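PDB 6TCV: endo-beta-N-acetylglucosaminidase F1 from Bacteroides thetaiotaomicron VPI-5482, which hydrolyses the bond between the two N-acetylglucosamines in the core of high-mannose N-glycans, as an endo-beta-N-acetylglucosaminidase of a gut bacterium. Local coordinates for residues G166-Y171 with S392-G397; L185-E190 with G412-R417; G356-P361 with G396-F401; S371-E376 with G383-S388. The protein carries 2 engineered substitutions. One frame throughout, in Å; residues are numbered along the deposited sequence.

Interaction 1 (G166-Y171 with S392-G397); sequences GVMQGY and SMIDGG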
# COMPACT_ATOMS: atom_id res chain seq x y z
N GLY A 166 -15.78 -3.72 -4.17
CA GLY A 166 -15.68 -5.17 -4.16
C GLY A 166 -14.95 -5.80 -5.33
O GLY A 166 -15.23 -6.97 -5.62
N VAL A 167 -14.37 -5.00 -6.22
CA VAL A 167 -13.59 -5.53 -7.33
C VAL A 167 -12.16 -5.90 -6.92
O VAL A 167 -11.57 -5.36 -5.99
CB VAL A 167 -13.63 -4.56 -8.50
CG1 VAL A 167 -15.12 -4.42 -8.98
CG2 VAL A 167 -12.99 -3.29 -8.18
N MET A 168 -11.53 -6.75 -7.70
CA MET A 168 -10.11 -7.01 -7.56
C MET A 168 -9.34 -5.75 -7.98
O MET A 168 -9.82 -4.95 -8.81
CB MET A 168 -9.68 -8.17 -8.46
CG MET A 168 -10.25 -9.51 -7.98
SD MET A 168 -9.37 -10.91 -8.65
CE MET A 168 -7.84 -10.79 -7.70
N GLN A 169 -8.15 -5.57 -7.41
CA GLN A 169 -7.30 -4.40 -7.66
C GLN A 169 -5.94 -4.86 -8.13
O GLN A 169 -5.48 -5.97 -7.83
CB GLN A 169 -7.19 -3.55 -6.42
CG GLN A 169 -8.55 -2.95 -6.03
CD GLN A 169 -8.46 -2.17 -4.77
OE1 GLN A 169 -8.61 -2.71 -3.65
NE2 GLN A 169 -8.18 -0.90 -4.89
N GLY A 170 -5.26 -3.98 -8.87
CA GLY A 170 -3.95 -4.27 -9.42
C GLY A 170 -2.79 -3.70 -8.61
O GLY A 170 -2.88 -2.61 -8.06
N TYR A 171 -1.69 -4.44 -8.58
CA TYR A 171 -0.46 -4.10 -7.84
C TYR A 171 0.72 -4.33 -8.76
O TYR A 171 0.99 -5.48 -9.14
CB TYR A 171 -0.40 -5.00 -6.61
CG TYR A 171 0.66 -4.65 -5.58
CD1 TYR A 171 2.00 -4.93 -5.78
CD2 TYR A 171 0.30 -4.08 -4.38
CE1 TYR A 171 2.97 -4.61 -4.83
CE2 TYR A 171 1.28 -3.78 -3.41
CZ TYR A 171 2.57 -4.04 -3.67
OH TYR A 171 3.57 -3.77 -2.72
N SER A 392 -11.70 -17.57 -11.41
CA SER A 392 -11.12 -18.37 -10.34
C SER A 392 -10.76 -17.50 -9.13
O SER A 392 -11.11 -17.84 -7.98
CB SER A 392 -9.88 -19.09 -10.87
OG SER A 392 -9.24 -19.81 -9.84
N MET A 393 -10.07 -16.39 -9.36
CA MET A 393 -9.63 -15.54 -8.25
C MET A 393 -10.80 -14.89 -7.53
O MET A 393 -10.79 -14.79 -6.29
CB MET A 393 -8.65 -14.48 -8.74
CG MET A 393 -7.38 -15.08 -9.27
SD MET A 393 -6.08 -13.89 -9.60
CE MET A 393 -6.82 -12.94 -10.91
N ILE A 394 -11.81 -14.44 -8.28
CA ILE A 394 -13.02 -13.93 -7.63
C ILE A 394 -13.64 -15.01 -6.76
O ILE A 394 -14.04 -14.76 -5.62
CB ILE A 394 -14.02 -13.37 -8.66
CG1 ILE A 394 -13.53 -12.07 -9.27
CG2 ILE A 394 -15.40 -13.22 -8.04
CD1 ILE A 394 -14.35 -11.68 -10.52
N ASP A 395 -13.79 -16.22 -7.31
CA ASP A 395 -14.42 -17.30 -6.55
C ASP A 395 -13.63 -17.61 -5.28
O ASP A 395 -14.21 -18.03 -4.26
CB ASP A 395 -14.52 -18.58 -7.37
CG ASP A 395 -15.47 -18.48 -8.55
OD1 ASP A 395 -16.28 -17.55 -8.59
OD2 ASP A 395 -15.41 -19.38 -9.44
N GLY A 396 -12.31 -17.47 -5.34
CA GLY A 396 -11.47 -17.70 -4.17
C GLY A 396 -11.40 -16.56 -3.18
O GLY A 396 -10.84 -16.72 -2.10
N GLY A 397 -12.00 -15.42 -3.52
CA GLY A 397 -12.01 -14.28 -2.63
C GLY A 397 -10.74 -13.45 -2.61
O GLY A 397 -10.56 -12.66 -1.67
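Met168 reaches from just ahead of strand 169-175 to the last turn of helix 387-396, where it meets Met393 and Ile394. From CB, its chain leaves with CG anti to the carbonyl carbon (chi1 -69°), a turn that carries the thioether toward the helix. CG passes the flank of Ile394, lying 4.4 Å from Ile394 CG1, a loose contact at the outer margin. The sulfur goes deeper: Met168 SD sits 3.6 Å from Met393 CB, close to where that side chain leaves the helix backbone. Beyond SD the chain bends (chi3 73°), and the methyl is folded over Met393 instead of running straight on. Met168 CE thereby comes within 3.9 Å of Met393 CB and 4.0 Å of Met393 SD, and it stays equally near the terminal methyl. The two methionine chains cross at about a right angle, with Met393 also bent at its last torsion.

Just beyond, Gly397 ends the helix in a Schellman motif: its positive phi lets Tyr398 N reach back to Met393 O and Gly397 N to Ile394 O. The helix belongs to the outer layer of a beta/alpha barrel, and strand 169-175 pairs with strand 400-404, to which that helix leads. Leu425 of helix 421-426 touches both Met168 and Ile394, while Met393 also packs on Leu385. Between the two segments the contact is made by sulfur, methyl and methylene groups through dispersion, so the fit depends on how the flexible thioethers bend around each other and carries no directional polar bond.

Interaction 2 (L185-E190 with G412-R417); sequences LSFQLE and GSVFSR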
# COMPACT_ATOMS: atom_id res chain seq x y z
N LEU A 185 0.28 4.74 -16.96
CA LEU A 185 -0.78 5.36 -17.75
C LEU A 185 -1.00 4.67 -19.08
O LEU A 185 -1.99 4.98 -19.75
CB LEU A 185 -0.53 6.85 -17.90
CG LEU A 185 -0.44 7.60 -16.59
CD1 LEU A 185 -0.14 9.07 -16.89
CD2 LEU A 185 -1.64 7.40 -15.67
N SER A 186 -0.12 3.74 -19.48
CA SER A 186 -0.34 2.93 -20.67
C SER A 186 -1.45 1.91 -20.50
O SER A 186 -1.83 1.29 -21.49
CB SER A 186 0.90 2.15 -21.05
OG SER A 186 2.06 3.00 -21.27
N PHE A 187 -1.89 1.65 -19.27
CA PHE A 187 -2.79 0.56 -18.93
C PHE A 187 -4.17 1.05 -18.50
O PHE A 187 -4.36 1.42 -17.33
CB PHE A 187 -2.20 -0.29 -17.82
CG PHE A 187 -0.89 -0.99 -18.15
CD1 PHE A 187 0.31 -0.31 -18.01
CD2 PHE A 187 -0.87 -2.30 -18.57
CE1 PHE A 187 1.51 -0.93 -18.30
CE2 PHE A 187 0.30 -2.96 -18.84
CZ PHE A 187 1.52 -2.26 -18.71
N GLN A 188 -5.11 1.04 -19.41
CA GLN A 188 -6.47 1.45 -19.12
C GLN A 188 -7.42 0.37 -19.61
O GLN A 188 -7.11 -0.35 -20.58
CB GLN A 188 -6.90 2.77 -19.79
CG GLN A 188 -6.12 3.99 -19.40
CD GLN A 188 -6.50 5.21 -20.26
OE1 GLN A 188 -6.08 5.31 -21.38
NE2 GLN A 188 -7.37 6.10 -19.73
N LEU A 189 -8.59 0.30 -18.97
CA LEU A 189 -9.66 -0.49 -19.56
C LEU A 189 -10.26 0.26 -20.75
O LEU A 189 -10.04 1.47 -20.92
CB LEU A 189 -10.77 -0.71 -18.51
CG LEU A 189 -10.31 -1.21 -17.15
CD1 LEU A 189 -11.53 -1.42 -16.27
CD2 LEU A 189 -9.51 -2.47 -17.29
N GLU A 190 -11.06 -0.43 -21.55
CA GLU A 190 -11.74 0.26 -22.65
C GLU A 190 -12.67 1.36 -22.16
O GLU A 190 -12.80 2.38 -22.86
CB GLU A 190 -12.55 -0.74 -23.47
CG GLU A 190 -11.73 -1.74 -24.25
CD GLU A 190 -12.64 -2.83 -24.84
OE1 GLU A 190 -13.86 -2.71 -24.73
OE2 GLU A 190 -12.11 -3.79 -25.36
N GLY A 412 3.67 -6.01 -26.18
CA GLY A 412 2.91 -7.05 -26.83
C GLY A 412 2.68 -8.25 -25.94
O GLY A 412 1.57 -8.80 -25.84
N SER A 413 3.75 -8.72 -25.29
CA SER A 413 3.64 -9.82 -24.33
C SER A 413 2.78 -9.45 -23.13
O SER A 413 1.88 -10.22 -22.74
CB SER A 413 5.07 -10.17 -23.85
OG SER A 413 5.01 -11.21 -22.90
N VAL A 414 3.07 -8.31 -22.52
CA VAL A 414 2.35 -7.91 -21.31
C VAL A 414 0.85 -7.85 -21.57
O VAL A 414 0.04 -8.42 -20.83
CB VAL A 414 2.88 -6.57 -20.77
CG1 VAL A 414 2.06 -6.07 -19.58
CG2 VAL A 414 4.35 -6.66 -20.38
N PHE A 415 0.45 -7.14 -22.64
CA PHE A 415 -0.96 -6.97 -22.89
C PHE A 415 -1.62 -8.25 -23.36
O PHE A 415 -2.82 -8.48 -23.10
CB PHE A 415 -1.20 -5.82 -23.87
CG PHE A 415 -1.11 -4.46 -23.19
CD1 PHE A 415 0.12 -3.81 -22.98
CD2 PHE A 415 -2.26 -3.84 -22.66
CE1 PHE A 415 0.24 -2.61 -22.35
CE2 PHE A 415 -2.18 -2.62 -22.02
CZ PHE A 415 -0.94 -2.01 -21.86
N SER A 416 -0.88 -9.12 -24.06
CA SER A 416 -1.44 -10.43 -24.40
C SER A 416 -1.90 -11.14 -23.13
O SER A 416 -2.97 -11.77 -23.11
CB SER A 416 -0.45 -11.29 -25.22
OG SER A 416 0.57 -11.94 -24.46
N ARG A 417 -1.14 -11.00 -22.05
CA ARG A 417 -1.42 -11.69 -20.81
C ARG A 417 -2.51 -11.02 -20.00
O ARG A 417 -2.93 -11.58 -18.97
CB ARG A 417 -0.13 -11.81 -19.99
CG ARG A 417 0.93 -12.63 -20.69
CD ARG A 417 2.27 -12.49 -19.98
NE ARG A 417 2.24 -13.15 -18.67
CZ ARG A 417 3.27 -13.14 -17.83
NH1 ARG A 417 4.37 -12.49 -18.17
NH2 ARG A 417 3.19 -13.79 -16.69
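Phe187 is approached from two directions by successive residues of helix 411-416, Val414 and Phe415. Gly412 begins this last stretch of helix, its carbonyl taking the N-H of Ser416. At Val414 the branch CG1 stands anti to the backbone N (chi1 174°) and meets the rim of the Phe187 ring in its plane, with Val414 CG1 3.6 Å from Phe187 CE2. Phe415 comes over a face instead. Its ring is turned only 12° from that of Phe187, the centroids 4.6 Å from each other; in this near-parallel pair, slid so far that the rings barely overlap, one corner does most of the touching. Phe415 CZ lies 3.3 Å from Phe187 CD2, offset toward the rim of the Phe187 ring. That same corner also meets the backbone before Phe187, with Ser186 O 3.4 Å from Phe415 CZ near the plane of the Phe415 ring. A leucine in place of Phe187 would probably lose the flat face that Phe415 CZ rests on and leave the Phe415 ring freer to tilt. Ser416 has two conformers, and in the one modelled here its OG provisionally bonds back to Ser413 O. Arg417 ends the segment with its guanidinium bonded to the carbonyls of Glu376, Gly381 and Gly383.

Tyr411 and Trp196 add edge-to-face contacts to Phe187, and the hydroxyl of Ser186 bonds to Ile435 O and Tyr411 OH. The contact thus joins the loop between strands 169-175 and 198-209 to the helix that follows strand 400-404.

Interaction 3 (G356-P361 with G396-F401); sequences GSAAYP and GGYGWF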
# COMPACT_ATOMS: atom_id res chain seq x y z
N GLY A 356 3.72 -17.33 -9.85
CA GLY A 356 3.21 -18.68 -9.90
C GLY A 356 2.49 -19.14 -8.66
O GLY A 356 1.93 -20.24 -8.66
N SER A 357 2.49 -18.34 -7.59
CA SER A 357 1.82 -18.69 -6.34
C SER A 357 0.73 -17.67 -6.03
O SER A 357 0.72 -16.55 -6.57
CB SER A 357 2.82 -18.62 -5.16
OG SER A 357 3.84 -19.64 -5.24
N ALA A 358 -0.17 -18.03 -5.12
CA ALA A 358 -1.12 -17.08 -4.52
C ALA A 358 -0.69 -16.78 -3.08
O ALA A 358 -0.15 -17.65 -2.38
CB ALA A 358 -2.55 -17.64 -4.47
N ALA A 359 -0.87 -15.54 -2.63
CA ALA A 359 -0.60 -15.19 -1.24
C ALA A 359 -1.67 -15.77 -0.32
O ALA A 359 -2.79 -16.04 -0.75
CB ALA A 359 -0.56 -13.66 -1.12
N TYR A 360 -1.36 -15.86 0.97
CA TYR A 360 -2.29 -16.40 1.94
C TYR A 360 -2.38 -15.42 3.10
O TYR A 360 -1.39 -14.76 3.44
CB TYR A 360 -1.88 -17.79 2.52
CG TYR A 360 -0.53 -17.80 3.20
CD1 TYR A 360 0.69 -17.83 2.48
CD2 TYR A 360 -0.44 -17.67 4.59
CE1 TYR A 360 1.92 -17.74 3.16
CE2 TYR A 360 0.77 -17.59 5.23
CZ TYR A 360 1.92 -17.61 4.50
OH TYR A 360 3.14 -17.50 5.19
N PRO A 361 -3.54 -15.35 3.76
CA PRO A 361 -3.72 -14.46 4.92
C PRO A 361 -3.24 -15.08 6.22
O PRO A 361 -3.27 -16.31 6.38
CB PRO A 361 -5.25 -14.25 4.96
CG PRO A 361 -5.77 -15.57 4.43
CD PRO A 361 -4.80 -15.99 3.34
N GLY A 396 -12.31 -17.47 -5.34
CA GLY A 396 -11.47 -17.70 -4.17
C GLY A 396 -11.40 -16.56 -3.18
O GLY A 396 -10.84 -16.72 -2.10
N GLY A 397 -12.00 -15.42 -3.52
CA GLY A 397 -12.01 -14.28 -2.63
C GLY A 397 -10.74 -13.45 -2.61
O GLY A 397 -10.56 -12.66 -1.67
N TYR A 398 -9.89 -13.57 -3.62
CA TYR A 398 -8.67 -12.77 -3.66
C TYR A 398 -8.94 -11.31 -3.98
O TYR A 398 -9.80 -10.98 -4.80
CB TYR A 398 -7.70 -13.37 -4.70
CG TYR A 398 -7.15 -14.71 -4.27
CD1 TYR A 398 -6.10 -14.79 -3.37
CD2 TYR A 398 -7.72 -15.91 -4.68
CE1 TYR A 398 -5.63 -15.99 -2.90
CE2 TYR A 398 -7.27 -17.14 -4.18
CZ TYR A 398 -6.23 -17.18 -3.30
OH TYR A 398 -5.79 -18.36 -2.86
N GLY A 399 -8.15 -10.43 -3.37
CA GLY A 399 -8.32 -9.01 -3.56
C GLY A 399 -7.44 -8.39 -4.63
O GLY A 399 -7.75 -7.28 -5.12
N TRP A 400 -6.34 -9.04 -5.02
CA TRP A 400 -5.27 -8.39 -5.81
C TRP A 400 -4.75 -9.31 -6.90
O TRP A 400 -4.69 -10.54 -6.72
CB TRP A 400 -4.09 -7.96 -4.87
CG TRP A 400 -4.54 -6.95 -3.87
CD1 TRP A 400 -5.13 -7.16 -2.67
CD2 TRP A 400 -4.52 -5.51 -4.04
NE1 TRP A 400 -5.51 -5.96 -2.09
CE2 TRP A 400 -5.14 -4.95 -2.93
CE3 TRP A 400 -4.02 -4.67 -5.04
CZ2 TRP A 400 -5.30 -3.58 -2.78
CZ3 TRP A 400 -4.18 -3.31 -4.87
CH2 TRP A 400 -4.79 -2.79 -3.78
N PHE A 401 -4.29 -8.70 -7.97
CA PHE A 401 -3.41 -9.34 -8.94
C PHE A 401 -2.14 -8.51 -9.02
O PHE A 401 -2.20 -7.28 -9.03
CB PHE A 401 -4.08 -9.51 -10.34
CG PHE A 401 -4.68 -8.26 -10.90
CD1 PHE A 401 -5.98 -7.90 -10.60
CD2 PHE A 401 -3.96 -7.45 -11.76
CE1 PHE A 401 -6.52 -6.73 -11.09
CE2 PHE A 401 -4.52 -6.29 -12.28
CZ PHE A 401 -5.79 -5.92 -11.94
O HOH W 1 -3.96 -18.50 -0.93
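Tyr398 points its ring at the loop segment 356-361 and meets two alanines there. Its CG stands anti to the carbonyl carbon (chi1 -69°), which turns the ring toward that loop. The methyl of Ala358 approaches the phenol end obliquely, with Ala358 CB 3.7 Å from Tyr398 OH and 3.8 Å from Tyr398 CE1. Beside it the carbonyl of Ala359 faces the ring edge, Ala359 O lying 3.6 Å from Tyr398 CE1 near the ring plane. A water in the same plane completes this shell: it donates to Ala359 O at 2.7 Å and is hydrogen-bonded to Tyr398 OH at 2.7 Å, so the two polar atoms are joined through it. A phenylalanine in place of Tyr398 would probably leave this water without its phenol partner and weaken its link between the loop and the ring.

The surrounding fold is a beta/alpha barrel, and here an irregular loop without a helix leads from strand 350-353 to strand 371-376, while Tyr398 lies just ahead of strand 400-404. Ala359 is set in place by a backbone bond to Ser371 and by packing on Val351 and Ala353. On the other side, Gly399 is tied through its backbone to Gln169 and Lys367, and Lys367 also touches the tyrosine side chain. Gly396, at the end of the preceding helix, leaves space for the ring: a CB there would clash with Tyr398 CE2.

Interaction 4 (S371-E376 with G383-S388); sequences SGISME and GSLSAS. With NAG (2-acetamido-2-deoxy-beta-D-glucopyranose), chain B.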
# COMPACT_ATOMS: atom_id res chain seq x y z
N SER A 371 -2.78 -11.33 -3.03
CA SER A 371 -2.72 -11.59 -4.46
C SER A 371 -3.15 -13.00 -4.82
O SER A 371 -2.77 -13.96 -4.14
CB SER A 371 -1.29 -11.34 -4.96
OG SER A 371 -0.34 -12.20 -4.43
N GLY A 372 -3.90 -13.14 -5.90
CA GLY A 372 -4.27 -14.44 -6.45
C GLY A 372 -3.44 -14.88 -7.65
O GLY A 372 -3.52 -16.03 -8.08
N ILE A 373 -2.64 -13.96 -8.19
CA ILE A 373 -1.74 -14.22 -9.31
C ILE A 373 -0.62 -13.20 -9.18
O ILE A 373 -0.83 -12.07 -8.75
CB ILE A 373 -2.45 -14.12 -10.68
CG1 ILE A 373 -1.54 -14.67 -11.79
CG2 ILE A 373 -2.94 -12.68 -10.95
CD1 ILE A 373 -2.23 -14.52 -13.17
N SER A 374 0.58 -13.62 -9.55
CA SER A 374 1.76 -12.77 -9.68
C SER A 374 2.41 -13.07 -11.02
O SER A 374 3.01 -14.13 -11.21
CB SER A 374 2.77 -12.99 -8.53
OG SER A 374 2.11 -12.56 -7.29
N MET A 375 2.48 -12.03 -11.85
CA MET A 375 2.95 -12.18 -13.22
C MET A 375 4.31 -11.50 -13.37
O MET A 375 4.44 -10.29 -13.10
CB MET A 375 1.96 -11.52 -14.18
CG MET A 375 0.60 -12.18 -14.21
SD MET A 375 -0.66 -11.35 -15.25
CE MET A 375 -1.12 -10.05 -14.11
N GLU A 376 5.31 -12.27 -13.79
CA GLU A 376 6.67 -11.74 -14.05
C GLU A 376 6.64 -11.29 -15.51
O GLU A 376 6.64 -12.12 -16.44
CB GLU A 376 7.72 -12.82 -13.81
CG GLU A 376 8.99 -12.33 -13.11
CD GLU A 376 9.80 -11.33 -13.90
OE1 GLU A 376 9.34 -10.89 -14.99
OE2 GLU A 376 10.90 -10.97 -13.45
N GLY A 383 1.72 -16.92 -15.29
CA GLY A 383 0.42 -17.09 -15.94
C GLY A 383 -0.15 -15.80 -16.47
O GLY A 383 0.52 -14.80 -16.58
N SER A 384 -1.42 -15.87 -16.85
CA SER A 384 -2.11 -14.74 -17.46
C SER A 384 -3.39 -14.40 -16.73
O SER A 384 -4.04 -15.27 -16.15
CB SER A 384 -2.46 -15.02 -18.91
OG SER A 384 -1.32 -15.34 -19.69
N LEU A 385 -3.79 -13.14 -16.85
CA LEU A 385 -5.04 -12.65 -16.26
C LEU A 385 -6.16 -12.85 -17.26
O LEU A 385 -6.75 -11.92 -17.81
CB LEU A 385 -4.91 -11.18 -15.89
CG LEU A 385 -5.98 -10.54 -14.99
CD1 LEU A 385 -5.80 -11.14 -13.60
CD2 LEU A 385 -5.84 -9.03 -14.95
N SER A 386 -6.45 -14.12 -17.51
CA SER A 386 -7.48 -14.52 -18.45
C SER A 386 -8.87 -14.45 -17.82
O SER A 386 -9.02 -14.26 -16.61
CB SER A 386 -7.22 -15.95 -18.94
OG SER A 386 -7.35 -16.81 -17.81
N ALA A 387 -9.91 -14.61 -18.66
CA ALA A 387 -11.26 -14.69 -18.13
C ALA A 387 -11.39 -15.80 -17.09
O ALA A 387 -11.95 -15.59 -16.01
CB ALA A 387 -12.24 -14.95 -19.28
N SER A 388 -10.85 -16.99 -17.39
CA SER A 388 -10.97 -18.13 -16.49
C SER A 388 -10.18 -17.92 -15.20
O SER A 388 -10.63 -18.35 -14.13
CB SER A 388 -10.50 -19.40 -17.21
OG SER A 388 -11.31 -19.66 -18.35
C1 NAG B . 12.53 -11.68 -7.29
C2 NAG B . 12.60 -10.23 -6.87
C3 NAG B . 13.53 -9.37 -7.73
C4 NAG B . 14.00 -10.15 -8.94
C5 NAG B . 12.80 -10.83 -9.57
C6 NAG B . 13.10 -11.52 -10.89
C7 NAG B . 10.79 -8.97 -5.78
C8 NAG B . 9.35 -8.52 -5.90
N2 NAG B . 11.27 -9.66 -6.81
O3 NAG B . 14.65 -8.96 -6.95
O4 NAG B . 14.56 -9.21 -9.88
O5 NAG B . 12.28 -11.85 -8.69
O6 NAG B . 11.98 -12.22 -11.34
O7 NAG B . 11.48 -8.74 -4.78
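Ile373 and Met375 press largely on main-chain atoms of the facing segment, Gly383 to Leu385. The contact lies within the beta-alpha-beta unit of strand 371-376, helix 387-396 and strand 400-404, part of the barrel. Ile373 has CG1 anti to its N (chi1 -169°), which extends CD1 across the strand's outer side until Ile373 CD1 is 3.6 Å from Ser384 O. Its other branch makes the apolar part of the contact, with Ile373 CG2 4.2 Å from Leu385 CD1. Met375 lies alongside: Met375 CG is 3.5 Å from Gly383 O, and farther along Met375 SD is 3.9 Å from Leu385 N. The backbone angles of Gly383 in themselves call for glycine, since a CB would be jammed against the preceding carbonyl. Ile373 CD1 lies near its carbonyl carbon, 4.1 Å from Gly383 C.

Leu385 is the centre of an inverse gamma turn, closed by a weak bond from Ser386 N to Ser384 O, and it carries the chain into helix 387-396. Ser386 is the N-cap, its hydroxyl accepting from the backbone N of Lys389.

At the C-terminal end of the strand, Glu376 leads away from this packing toward the glycan of the complex, here an N-acetylglucosamine of chain B, which Tyr290 and Tyr355 also bind. Glu376 is modelled in two conformers, so its bonds are provisional: in the one described, Glu376 OE1 accepts from the backbone N of Leu379, and Glu376 OE2 accepts a hydrogen bond from NAG O6 at 2.7 Å.

Interactions 1, 3 and 4 gather round strand 400-404, whose neighbours in the sheet are 169-175 and 371-376. Interactions 1 and 4 are buried and share helix 387-396: Met393 of the first packs against Leu385 and Ile373 of the second. Interaction 3 is only partly buried, and there a water bridges a carbonyl and a phenol hydroxyl, whereas interaction 1 is wholly apolar. Interaction 2 stands farther from the chain's centre yet is also buried, and it relies on aromatic rings. It reaches interaction 4 through Arg417, whose carbonyl receives the N-H of Leu385. Among the four, interaction 4 alone includes a neighbour of the glycan, Glu376.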